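Local structure of RTX toxin RtxA (Vibrio vulnificus MO6-24/O, 6IMP) at residues 33-38 and 227-232; 103-108 and 182-187; 214-219 and 259-264. The protein probably acts as a hydrolase-like effector domain of a secreted multifunctional toxin of Vibrio vulnificus. One frame throughout, in Å; residues are numbered along the deposited sequence.

Interaction 1 (33-38 and 227-232); sequences TRFLNN and GAIAKA
Phe35 turns the outer edge of its ring to the methyl end of Ile229. CZ lies 3.8 Å from Ile229 CD1, and CE2 lies 4.0 Å from the same methyl. That carbon sits in the plane of the ring, so this is an edge contact and not a packing over the face. The two side chains come from opposite directions. Phe35 CG is roughly anti to its backbone N (chi1 151°), which directs the ring toward helix 224-232. The neighbouring Leu36 works differently: its CD1 passes alongside the other branch of Ile229, at 4.1 Å from CG2. Ile229 thus gives one methyl to each of two consecutive residues. The contact joins helix 31-41, which precedes the central sheet in the chain, to helix 224-232. The latter belongs to the insertion between strands 200-204 and 252-256, a region where many alpha/beta hydrolases carry a lid. The helices stay well apart, with the CA atoms of Leu36 and Ile229 8.8 Å from each other. Only 104 Å² is buried, and all of the contact is apolar. Phe35, Leu36 and Ile229 each also touch a crystal neighbour, so the lattice may influence how these side chains lie.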
loop_
_atom_site.group_PDB
_atom_site.type_symbol
_atom_site.label_atom_id
_atom_site.label_comp_id
_atom_site.label_asym_id
_atom_site.label_seq_id
_atom_site.Cartn_x
_atom_site.Cartn_y
_atom_site.Cartn_z
ATOM N N THR A 33 4.762 3.462 22.985
ATOM C CA THR A 33 4.080 3.306 21.715
ATOM C C THR A 33 4.407 4.480 20.786
ATOM O O THR A 33 4.386 4.316 19.575
ATOM C CB THR A 33 2.568 3.138 21.889
ATOM O OG1 THR A 33 2.114 4.060 22.874
ATOM C CG2 THR A 33 2.236 1.722 22.350
ATOM N N ARG A 34 4.765 5.637 21.349
ATOM C CA ARG A 34 5.406 6.717 20.566
ATOM C C ARG A 34 6.745 6.262 19.946
ATOM O O ARG A 34 6.995 6.488 18.762
ATOM C CB ARG A 34 5.614 7.990 21.415
ATOM C CG ARG A 34 4.389 8.909 21.501
ATOM C CD ARG A 34 4.745 10.305 22.020
ATOM N NE ARG A 34 5.211 10.282 23.411
ATOM C CZ ARG A 34 5.722 11.326 24.068
ATOM N NH1 ARG A 34 6.118 11.178 25.328
ATOM N NH2 ARG A 34 5.845 12.515 23.478
ATOM N N PHE A 35 7.597 5.632 20.753
ATOM C CA PHE A 35 8.827 4.987 20.250
ATOM C C PHE A 35 8.505 3.978 19.147
ATOM O O PHE A 35 9.046 4.052 18.045
ATOM C CB PHE A 35 9.610 4.305 21.405
ATOM C CG PHE A 35 10.431 3.099 20.986
ATOM C CD1 PHE A 35 11.420 3.216 20.032
ATOM C CD2 PHE A 35 10.255 1.883 21.602
ATOM C CE1 PHE A 35 12.174 2.125 19.649
ATOM C CE2 PHE A 35 11.017 0.792 21.241
ATOM C CZ PHE A 35 11.971 0.910 20.252
ATOM N N LEU A 36 7.623 3.039 19.451
ATOM C CA LEU A 36 7.298 1.983 18.511
ATOM C C LEU A 36 6.773 2.543 17.198
ATOM O O LEU A 36 7.284 2.208 16.131
ATOM C CB LEU A 36 6.274 1.017 19.105
ATOM C CG LEU A 36 6.346 -0.384 18.499
ATOM C CD1 LEU A 36 7.562 -1.124 19.041
ATOM C CD2 LEU A 36 5.062 -1.168 18.757
ATOM N N ASN A 37 5.778 3.420 17.276
ATOM C CA ASN A 37 5.056 3.857 16.076
ATOM C C ASN A 37 5.978 4.592 15.103
ATOM O O ASN A 37 5.916 4.360 13.886
ATOM C CB ASN A 37 3.843 4.718 16.446
ATOM C CG ASN A 37 2.652 3.883 16.911
ATOM O OD1 ASN A 37 2.649 2.653 16.804
ATOM N ND2 ASN A 37 1.636 4.552 17.424
ATOM N N ASN A 38 6.839 5.449 15.651
ATOM C CA ASN A 38 7.952 6.052 14.906
ATOM C C ASN A 38 8.788 5.022 14.142
ATOM O O ASN A 38 9.147 5.224 12.975
ATOM C CB ASN A 38 8.885 6.776 15.877
ATOM C CG ASN A 38 8.408 8.161 16.242
ATOM O OD1 ASN A 38 7.316 8.590 15.857
ATOM N ND2 ASN A 38 9.235 8.876 17.001
ATOM N N GLY A 227 16.130 -7.863 18.854
ATOM C CA GLY A 227 15.558 -9.192 18.752
ATOM C C GLY A 227 14.259 -9.307 19.516
ATOM O O GLY A 227 13.384 -10.093 19.146
ATOM N N ALA A 228 14.137 -8.523 20.586
ATOM C CA ALA A 228 12.965 -8.565 21.453
ATOM C C ALA A 228 11.791 -7.904 20.755
ATOM O O ALA A 228 10.686 -8.452 20.696
ATOM C CB ALA A 228 13.256 -7.856 22.768
ATOM N N ILE A 229 12.041 -6.714 20.228
ATOM C CA ILE A 229 11.015 -5.973 19.528
ATOM C C ILE A 229 10.635 -6.690 18.239
ATOM O O ILE A 229 9.447 -6.804 17.912
ATOM C CB ILE A 229 11.478 -4.541 19.242
ATOM C CG1 ILE A 229 11.561 -3.765 20.561
ATOM C CG2 ILE A 229 10.530 -3.854 18.267
ATOM C CD1 ILE A 229 12.711 -2.785 20.618
ATOM N N ALA A 230 11.634 -7.199 17.527
ATOM C CA ALA A 230 11.377 -8.004 16.342
ATOM C C ALA A 230 10.476 -9.188 16.676
ATOM O O ALA A 230 9.496 -9.436 15.982
ATOM C CB ALA A 230 12.670 -8.478 15.722
ATOM N N LYS A 231 10.794 -9.895 17.760
ATOM C CA LYS A 231 9.966 -11.015 18.232
ATOM C C LYS A 231 8.601 -10.540 18.709
ATOM O O LYS A 231 7.579 -11.168 18.409
ATOM C CB LYS A 231 10.659 -11.789 19.366
ATOM C CG LYS A 231 11.534 -12.952 18.903
ATOM C CD LYS A 231 10.859 -14.310 19.105
ATOM C CE LYS A 231 11.783 -15.465 18.741
ATOM N NZ LYS A 231 11.934 -15.610 17.267
ATOM N N ALA A 232 8.574 -9.414 19.417
ATOM C CA ALA A 232 7.342 -8.944 20.073
ATOM C C ALA A 232 6.215 -8.717 19.081
ATOM O O ALA A 232 5.056 -8.599 19.473
ATOM C CB ALA A 232 7.601 -7.670 20.867
#

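Interaction 2 (103-108 and 182-187); sequences LFLHGS and PIAADL
The backbone bond from Leu187 N to Ile183 O, 3.0 Å long, sets two of the residues that face strand 103-105 one turn apart on helix 180-192. From this side the helix meets two leucines of the strand. Leu105 reaches in between Ile183 and Ala184. Its CG lies beside the backbone N (chi1 -72°), and its CD1 rests against the helix backbone, 3.4 Å from Ala184 CA. The same methyl lies 3.7 Å from Ala184 CB and 3.9 Å from Ile183 CG2. Leu103 and Leu187 meet tip to tip, CD1 to CD2, at 3.7 Å. The axes of the short segments approach to 9.3 Å, with 138° between their N-to-C directions. This is the core of an alpha/beta hydrolase fold: the helix follows the probable nucleophile elbow at Gly176, Ser178 and Gly180, and Ile174 of the intervening strand 172-177 packs on Leu105, Ala184 and Leu187. Phe104 packs on Ala116 and Ile119 of helix 112-124. Every touching residue is buried and every side-chain contact is apolar, so helix and strand are held here by apolar contact, not by directed polar bonds.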
loop_
_atom_site.group_PDB
_atom_site.type_symbol
_atom_site.label_atom_id
_atom_site.label_comp_id
_atom_site.label_asym_id
_atom_site.label_seq_id
_atom_site.Cartn_x
_atom_site.Cartn_y
_atom_site.Cartn_z
ATOM N N LEU A 103 -5.682 0.300 -7.485
ATOM C CA LEU A 103 -5.737 0.690 -6.092
ATOM C C LEU A 103 -4.325 0.668 -5.497
ATOM O O LEU A 103 -3.804 -0.388 -5.119
ATOM C CB LEU A 103 -6.673 -0.244 -5.337
ATOM C CG LEU A 103 -7.297 0.328 -4.072
ATOM C CD1 LEU A 103 -8.444 -0.582 -3.663
ATOM C CD2 LEU A 103 -6.279 0.464 -2.939
ATOM N N PHE A 104 -3.706 1.841 -5.438
ATOM C CA PHE A 104 -2.371 1.965 -4.854
ATOM C C PHE A 104 -2.431 2.001 -3.335
ATOM O O PHE A 104 -3.068 2.894 -2.745
ATOM C CB PHE A 104 -1.653 3.234 -5.348
ATOM C CG PHE A 104 -0.225 3.343 -4.860
ATOM C CD1 PHE A 104 0.696 2.339 -5.141
ATOM C CD2 PHE A 104 0.178 4.407 -4.072
ATOM C CE1 PHE A 104 1.990 2.407 -4.665
ATOM C CE2 PHE A 104 1.481 4.485 -3.598
ATOM C CZ PHE A 104 2.386 3.484 -3.893
ATOM N N LEU A 105 -1.724 1.080 -2.695
ATOM C CA LEU A 105 -1.556 1.173 -1.240
ATOM C C LEU A 105 -0.139 1.565 -0.898
ATOM O O LEU A 105 0.770 0.761 -1.016
ATOM C CB LEU A 105 -1.934 -0.133 -0.541
ATOM C CG LEU A 105 -3.446 -0.426 -0.508
ATOM C CD1 LEU A 105 -3.685 -1.906 -0.230
ATOM C CD2 LEU A 105 -4.188 0.426 0.513
ATOM N N HIS A 106 0.045 2.809 -0.468
ATOM C CA HIS A 106 1.358 3.254 -0.029
ATOM C C HIS A 106 1.843 2.444 1.156
ATOM O O HIS A 106 1.089 1.693 1.755
ATOM C CB HIS A 106 1.331 4.721 0.346
ATOM C CG HIS A 106 0.734 4.995 1.686
ATOM N ND1 HIS A 106 1.469 4.933 2.848
ATOM C CD2 HIS A 106 -0.502 5.416 2.044
ATOM C CE1 HIS A 106 0.705 5.285 3.868
ATOM N NE2 HIS A 106 -0.495 5.586 3.406
ATOM N N GLY A 107 3.119 2.598 1.469
ATOM C CA GLY A 107 3.726 1.943 2.618
ATOM C C GLY A 107 4.213 2.960 3.633
ATOM O O GLY A 107 3.639 4.042 3.770
ATOM N N SER A 108 5.303 2.612 4.310
ATOM C CA SER A 108 5.731 3.284 5.535
ATOM C C SER A 108 6.632 4.474 5.265
ATOM O O SER A 108 7.384 4.481 4.301
ATOM C CB SER A 108 6.499 2.297 6.410
ATOM O OG SER A 108 6.757 2.855 7.684
ATOM N N PRO A 182 1.745 -6.411 2.437
ATOM C CA PRO A 182 0.874 -7.223 3.296
ATOM C C PRO A 182 -0.537 -6.645 3.467
ATOM O O PRO A 182 -1.501 -7.399 3.601
ATOM C CB PRO A 182 1.607 -7.215 4.642
ATOM C CG PRO A 182 2.461 -5.993 4.604
ATOM C CD PRO A 182 2.887 -5.859 3.184
ATOM N N ILE A 183 -0.661 -5.321 3.470
ATOM C CA ILE A 183 -1.986 -4.708 3.556
ATOM C C ILE A 183 -2.807 -5.083 2.329
ATOM O O ILE A 183 -3.962 -5.504 2.437
ATOM C CB ILE A 183 -1.919 -3.179 3.657
ATOM C CG1 ILE A 183 -1.224 -2.769 4.955
ATOM C CG2 ILE A 183 -3.325 -2.601 3.623
ATOM C CD1 ILE A 183 -0.754 -1.328 4.970
ATOM N N ALA A 184 -2.199 -4.888 1.166
ATOM C CA ALA A 184 -2.812 -5.238 -0.102
ATOM C C ALA A 184 -3.237 -6.709 -0.108
ATOM O O ALA A 184 -4.286 -7.064 -0.645
ATOM C CB ALA A 184 -1.845 -4.951 -1.236
ATOM N N ALA A 185 -2.425 -7.561 0.505
ATOM C CA ALA A 185 -2.762 -8.973 0.610
ATOM C C ALA A 185 -4.063 -9.168 1.372
ATOM O O ALA A 185 -4.931 -9.885 0.902
ATOM C CB ALA A 185 -1.633 -9.770 1.254
ATOM N N ASP A 186 -4.224 -8.499 2.513
ATOM C CA ASP A 186 -5.474 -8.616 3.285
ATOM C C ASP A 186 -6.691 -8.103 2.493
ATOM O O ASP A 186 -7.753 -8.737 2.503
ATOM C CB ASP A 186 -5.384 -7.914 4.647
ATOM C CG ASP A 186 -6.402 -8.462 5.668
ATOM O OD1 ASP A 186 -7.517 -8.879 5.274
ATOM O OD2 ASP A 186 -6.078 -8.486 6.872
ATOM N N LEU A 187 -6.537 -6.987 1.795
ATOM C CA LEU A 187 -7.617 -6.500 0.943
ATOM C C LEU A 187 -7.968 -7.570 -0.086
ATOM O O LEU A 187 -9.123 -7.970 -0.213
ATOM C CB LEU A 187 -7.240 -5.198 0.241
ATOM C CG LEU A 187 -8.397 -4.517 -0.507
ATOM C CD1 LEU A 187 -9.512 -4.111 0.441
ATOM C CD2 LEU A 187 -7.905 -3.294 -1.258
#

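Interaction 3 (214-219 and 259-264); sequences ITAHEV and EGLGEE
Leu261 of helix 260-274 lies beside Ala216 of helix 210-216. Its CB is 4.5 Å from Ala216 CB. The chain then turns away, and CG stands farther off. With CG anti to the backbone N (chi1 -170°), the fork opens toward the interior. Its CD1 comes back to 4.4 Å from Ala216 CB, a loose apolar contact. The other methyl, CD2, is turned away from Ala216. Beyond the two segments the leucine side chain packs on Pro208 and His288.

The closer contacts of Ala216 are with backbone. Its methyl points at the other segment and lies 3.8 Å from Leu261 N and 4.2 Å from Gly260 C. Ala216 CB thus meets the main chain of both residues, and the CA atoms of Ala216 and Gly260 are 5.5 Å apart. Glu264 forms a salt bridge with Lys212, one turn before Ala216 on helix 210-216, which adds a charged link between the same two helices. His217, just past helix 210-216, is hydrogen-bonded through ND1 to Ala213 O. The buried surface is small, 139 Å².

Helix 260-274 follows strand 252-256 of the central sheet, whereas helix 210-216 opens the helical insertion after strand 200-204. This contact between two helices is consistent with the seating of a lid-like insertion on the core of an alpha/beta hydrolase, with the Leu261 side chain near, but not touching, the probable nucleophile elbow.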
loop_
_atom_site.group_PDB
_atom_site.type_symbol
_atom_site.label_atom_id
_atom_site.label_comp_id
_atom_site.label_asym_id
_atom_site.label_seq_id
_atom_site.Cartn_x
_atom_site.Cartn_y
_atom_site.Cartn_z
ATOM N N ILE A 214 11.978 -5.112 10.127
ATOM C CA ILE A 214 12.738 -4.516 11.229
ATOM C C ILE A 214 14.151 -5.102 11.246
ATOM O O ILE A 214 15.137 -4.367 11.375
ATOM C CB ILE A 214 12.024 -4.732 12.592
ATOM C CG1 ILE A 214 10.863 -3.731 12.726
ATOM C CG2 ILE A 214 12.992 -4.550 13.767
ATOM C CD1 ILE A 214 9.807 -4.113 13.735
ATOM N N THR A 215 14.214 -6.425 11.073
ATOM C CA THR A 215 15.460 -7.189 10.918
ATOM C C THR A 215 16.380 -6.693 9.792
ATOM O O THR A 215 17.593 -6.606 9.980
ATOM C CB THR A 215 15.135 -8.685 10.677
ATOM O OG1 THR A 215 14.805 -9.316 11.922
ATOM C CG2 THR A 215 16.302 -9.434 10.035
ATOM N N ALA A 216 15.813 -6.411 8.621
ATOM C CA ALA A 216 16.612 -6.023 7.444
ATOM C C ALA A 216 17.350 -4.713 7.674
ATOM O O ALA A 216 18.456 -4.531 7.188
ATOM C CB ALA A 216 15.729 -5.914 6.201
ATOM N N HIS A 217 16.719 -3.807 8.408
ATOM C CA HIS A 217 17.271 -2.472 8.675
ATOM C C HIS A 217 18.173 -2.444 9.929
ATOM O O HIS A 217 18.666 -1.381 10.311
ATOM C CB HIS A 217 16.129 -1.439 8.822
ATOM C CG HIS A 217 15.394 -1.151 7.544
ATOM N ND1 HIS A 217 14.574 -2.075 6.929
ATOM C CD2 HIS A 217 15.336 -0.033 6.781
ATOM C CE1 HIS A 217 14.059 -1.544 5.832
ATOM N NE2 HIS A 217 14.504 -0.306 5.721
ATOM N N GLU A 218 18.359 -3.599 10.574
ATOM C CA GLU A 218 19.375 -3.759 11.632
ATOM C C GLU A 218 20.435 -4.797 11.219
ATOM O O GLU A 218 20.349 -5.408 10.145
ATOM C CB GLU A 218 18.733 -4.180 12.966
ATOM C CG GLU A 218 17.481 -3.418 13.362
ATOM C CD GLU A 218 17.749 -1.978 13.735
ATOM O OE1 GLU A 218 18.820 -1.682 14.324
ATOM O OE2 GLU A 218 16.865 -1.138 13.448
ATOM N N VAL A 219 21.405 -5.020 12.100
ATOM C CA VAL A 219 22.667 -5.655 11.715
ATOM C C VAL A 219 22.867 -7.001 12.398
ATOM O O VAL A 219 22.738 -7.112 13.612
ATOM C CB VAL A 219 23.877 -4.731 12.011
ATOM C CG1 VAL A 219 23.697 -3.396 11.306
ATOM C CG2 VAL A 219 24.081 -4.515 13.512
ATOM N N GLU A 259 18.089 -5.338 -2.326
ATOM C CA GLU A 259 18.683 -5.048 -1.023
ATOM C C GLU A 259 18.102 -6.048 -0.026
ATOM O O GLU A 259 17.252 -6.885 -0.399
ATOM C CB GLU A 259 18.278 -3.633 -0.553
ATOM C CG GLU A 259 18.779 -2.494 -1.444
ATOM C CD GLU A 259 18.346 -1.113 -0.966
ATOM O OE1 GLU A 259 17.527 -1.014 -0.034
ATOM O OE2 GLU A 259 18.819 -0.110 -1.536
ATOM N N GLY A 260 18.574 -5.968 1.226
ATOM C CA GLY A 260 18.247 -6.941 2.282
ATOM C C GLY A 260 16.782 -7.357 2.406
ATOM O O GLY A 260 16.474 -8.547 2.535
ATOM N N LEU A 261 15.879 -6.382 2.384
ATOM C CA LEU A 261 14.449 -6.672 2.386
ATOM C C LEU A 261 14.044 -7.635 1.260
ATOM O O LEU A 261 13.282 -8.577 1.483
ATOM C CB LEU A 261 13.649 -5.382 2.266
ATOM C CG LEU A 261 12.152 -5.575 2.505
ATOM C CD1 LEU A 261 11.890 -5.839 3.978
ATOM C CD2 LEU A 261 11.328 -4.390 2.027
ATOM N N GLY A 262 14.579 -7.398 0.063
ATOM C CA GLY A 262 14.165 -8.109 -1.149
ATOM C C GLY A 262 14.578 -9.567 -1.197
ATOM O O GLY A 262 13.968 -10.366 -1.913
ATOM N N GLU A 263 15.631 -9.911 -0.461
ATOM C CA GLU A 263 15.982 -11.325 -0.234
ATOM C C GLU A 263 14.834 -12.056 0.450
ATOM O O GLU A 263 14.309 -13.048 -0.071
ATOM C CB GLU A 263 17.252 -11.458 0.623
ATOM C CG GLU A 263 18.514 -11.780 -0.169
ATOM C CD GLU A 263 19.599 -12.400 0.690
ATOM O OE1 GLU A 263 19.418 -13.556 1.146
ATOM O OE2 GLU A 263 20.634 -11.731 0.907
ATOM N N GLU A 264 14.428 -11.532 1.601
ATOM C CA GLU A 264 13.335 -12.108 2.378
ATOM C C GLU A 264 12.116 -12.317 1.501
ATOM O O GLU A 264 11.382 -13.291 1.655
ATOM C CB GLU A 264 12.979 -11.194 3.554
ATOM C CG GLU A 264 14.054 -11.094 4.632
ATOM C CD GLU A 264 14.189 -12.365 5.459
ATOM O OE1 GLU A 264 13.624 -13.416 5.064
ATOM O OE2 GLU A 264 14.859 -12.310 6.520
#

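In the fold
From the N terminus, segment 33-38 comes first and waits until 227-232 for its partner, so interaction 1 closes the longest loop. Interaction 2 is nested inside that loop: strand 101-105 meets helix 180-192, and the centre of interaction 2 lies about 3 Å from the centre of the chain. Interaction 3 begins at 214-219, still inside the first loop, but ends at 259-264 beyond it, so interactions 1 and 3 cross. Interaction 2 closes before interaction 3 opens. Helices 210-216 and 224-232 follow each other in the chain, so the inserted helices are tied to the N-terminal helix by interaction 1 and to helix 260-274 by interaction 3. The centres of interactions 1 and 3 are about 16 Å apart.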